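Local coordinates for Mypaa.01249.c (PDB 3RD5), which is not functionally characterised but belongs to the short-chain dehydrogenase/reductase family and is probably an oxidoreductase, at residues 232-237 and 249-254. Residues are numbered along the deposited sequence; the frame is centred on the assembly and turned at random.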
loop_
_atom_site.group_PDB
_atom_site.type_symbol
_atom_site.label_atom_id
_atom_site.label_comp_id
_atom_site.label_asym_id
_atom_site.label_seq_id
_atom_site.Cartn_x
_atom_site.Cartn_y
_atom_site.Cartn_z
ATOM N N ALA A 232 -12.068 -2.807 -2.226
ATOM C CA ALA A 232 -11.136 -3.863 -2.634
ATOM C C ALA A 232 -11.101 -3.997 -4.136
ATOM O O ALA A 232 -10.070 -4.378 -4.713
ATOM C CB ALA A 232 -11.509 -5.216 -1.974
ATOM N N ARG A 233 -12.232 -3.738 -4.789
ATOM C CA ARG A 233 -12.314 -3.814 -6.245
ATOM C C ARG A 233 -11.196 -3.039 -6.927
ATOM O O ARG A 233 -10.616 -3.455 -7.919
ATOM C CB ARG A 233 -13.667 -3.298 -6.706
ATOM C CG ARG A 233 -13.912 -3.323 -8.215
ATOM C CD ARG A 233 -15.189 -2.574 -8.605
ATOM N NE ARG A 233 -16.354 -3.209 -8.036
ATOM C CZ ARG A 233 -17.557 -2.644 -8.025
ATOM N NH1 ARG A 233 -17.712 -1.421 -8.491
ATOM N NH2 ARG A 233 -18.584 -3.293 -7.484
ATOM N N GLN A 234 -10.933 -1.860 -6.373
ATOM C CA GLN A 234 -9.969 -0.943 -6.971
ATOM C C GLN A 234 -8.568 -1.560 -6.904
ATOM O O GLN A 234 -7.812 -1.577 -7.898
ATOM C CB GLN A 234 -10.040 0.421 -6.287
ATOM C CG GLN A 234 -11.437 0.978 -5.968
ATOM C CD GLN A 234 -12.405 0.992 -7.117
ATOM O OE1 GLN A 234 -12.010 1.276 -8.269
ATOM N NE2 GLN A 234 -13.707 0.718 -6.814
ATOM N N THR A 235 -8.199 -2.043 -5.726
ATOM C CA THR A 235 -6.919 -2.723 -5.538
ATOM C C THR A 235 -6.790 -3.962 -6.432
ATOM O O THR A 235 -5.743 -4.204 -7.022
ATOM C CB THR A 235 -6.731 -3.137 -4.091
ATOM O OG1 THR A 235 -6.861 -1.999 -3.235
ATOM C CG2 THR A 235 -5.366 -3.773 -3.860
ATOM N N LEU A 236 -7.872 -4.731 -6.514
ATOM C CA LEU A 236 -7.868 -5.976 -7.288
ATOM C C LEU A 236 -7.642 -5.734 -8.786
ATOM O O LEU A 236 -6.981 -6.505 -9.464
ATOM C CB LEU A 236 -9.167 -6.755 -7.009
ATOM C CG LEU A 236 -9.287 -7.366 -5.602
ATOM C CD1 LEU A 236 -10.745 -7.808 -5.282
ATOM C CD2 LEU A 236 -8.287 -8.526 -5.417
ATOM N N TYR A 237 -8.197 -4.625 -9.294
ATOM C CA TYR A 237 -7.947 -4.206 -10.668
ATOM C C TYR A 237 -6.457 -3.848 -10.862
ATOM O O TYR A 237 -5.794 -4.351 -11.772
ATOM C CB TYR A 237 -8.858 -3.025 -11.004
ATOM C CG TYR A 237 -8.820 -2.511 -12.425
ATOM C CD1 TYR A 237 -7.840 -1.628 -12.823
ATOM C CD2 TYR A 237 -9.820 -2.815 -13.312
ATOM C CE1 TYR A 237 -7.856 -1.037 -14.094
ATOM C CE2 TYR A 237 -9.836 -2.231 -14.578
ATOM C CZ TYR A 237 -8.855 -1.352 -14.933
ATOM O OH TYR A 237 -8.894 -0.773 -16.203
ATOM N N VAL A 249 -5.349 3.645 -9.963
ATOM C CA VAL A 249 -6.657 3.063 -10.275
ATOM C C VAL A 249 -7.637 3.459 -9.175
ATOM O O VAL A 249 -7.338 3.398 -7.975
ATOM C CB VAL A 249 -6.546 1.483 -10.298
ATOM C CG1 VAL A 249 -7.948 0.789 -10.390
ATOM C CG2 VAL A 249 -5.625 1.094 -11.523
ATOM N N GLY A 250 -8.864 3.807 -9.563
ATOM C CA GLY A 250 -9.913 4.058 -8.595
ATOM C C GLY A 250 -11.235 4.335 -9.279
ATOM O O GLY A 250 -11.365 4.176 -10.474
ATOM N N PRO A 251 -12.231 4.777 -8.491
ATOM C CA PRO A 251 -13.555 5.034 -9.071
ATOM C C PRO A 251 -13.515 6.297 -9.928
ATOM O O PRO A 251 -12.841 7.285 -9.613
ATOM C CB PRO A 251 -14.431 5.231 -7.839
ATOM C CG PRO A 251 -13.681 4.603 -6.702
ATOM C CD PRO A 251 -12.248 4.882 -7.023
ATOM N N ARG A 252 -14.247 6.259 -11.031
ATOM C CA ARG A 252 -14.226 7.336 -12.036
ATOM C C ARG A 252 -14.448 8.718 -11.434
ATOM O O ARG A 252 -13.778 9.677 -11.831
ATOM C CB ARG A 252 -15.264 7.072 -13.128
ATOM C CG ARG A 252 -15.412 8.188 -14.153
ATOM C CD ARG A 252 -16.304 7.785 -15.297
ATOM N NE ARG A 252 -16.504 8.899 -16.208
ATOM C CZ ARG A 252 -17.510 8.966 -17.081
ATOM N NH1 ARG A 252 -18.393 7.976 -17.160
ATOM N NH2 ARG A 252 -17.656 10.044 -17.850
ATOM N N PHE A 253 -15.371 8.837 -10.465
ATOM C CA PHE A 253 -15.719 10.141 -9.879
ATOM C C PHE A 253 -15.137 10.323 -8.494
ATOM O O PHE A 253 -15.674 11.088 -7.661
ATOM C CB PHE A 253 -17.228 10.388 -9.944
ATOM C CG PHE A 253 -17.734 10.391 -11.360
ATOM C CD1 PHE A 253 -17.367 11.428 -12.215
ATOM C CD2 PHE A 253 -18.456 9.345 -11.870
ATOM C CE1 PHE A 253 -17.754 11.430 -13.522
ATOM C CE2 PHE A 253 -18.871 9.360 -13.206
ATOM C CZ PHE A 253 -18.515 10.429 -14.007
ATOM N N GLY A 254 -14.077 9.599 -8.236
ATOM C CA GLY A 254 -13.316 9.739 -6.980
ATOM C C GLY A 254 -13.903 8.945 -5.851
ATOM O O GLY A 254 -13.334 7.942 -5.389
#
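Val249 turns both of its methyl groups to helix 226-240. CG1, set anti to the backbone N (chi1 171°), lies 3.4 Å from Tyr237 CD1 and also reaches the carbonyl oxygen of Gln234, while CG2 sits 3.7 Å from the same Tyr237 CD1. The two side chains cross at about a right angle, and CG1 meets the ring obliquely. The Tyr237 and Trp6 rings also pair edge-to-face. Gly250, which has no side chain, has its CA 5.3 Å from Gln234 CA, the nearest CA pair between the two segments. The side-chain amide of Gln234 lies against this glycine: the chain bends at chi2 (-51°), which sets CD, and OE1 lies 3.3 Å from Gly250 C. That contact is van der Waals; the buried amide is hydrogen-bonded elsewhere, OE1 to Thr259 OG1 on the neighbouring strand and NE2 to Phe230 O one turn back in the helix. Pro251 follows with its ring against the same amide, CG 3.9 Å from Gln234 CD, again crossing at about a right angle. Beyond it the chain makes a type I beta turn, Pro251 to Gly254, closed by the bond from Gly254 N to Pro251 O. Helix and strand run nearly antiparallel, at 150°, as the helix and second strand of a beta-alpha-beta crossover from strand 191-195 to the parallel strand 248-251, as in the Rossmann-type fold of short-chain dehydrogenases/reductases.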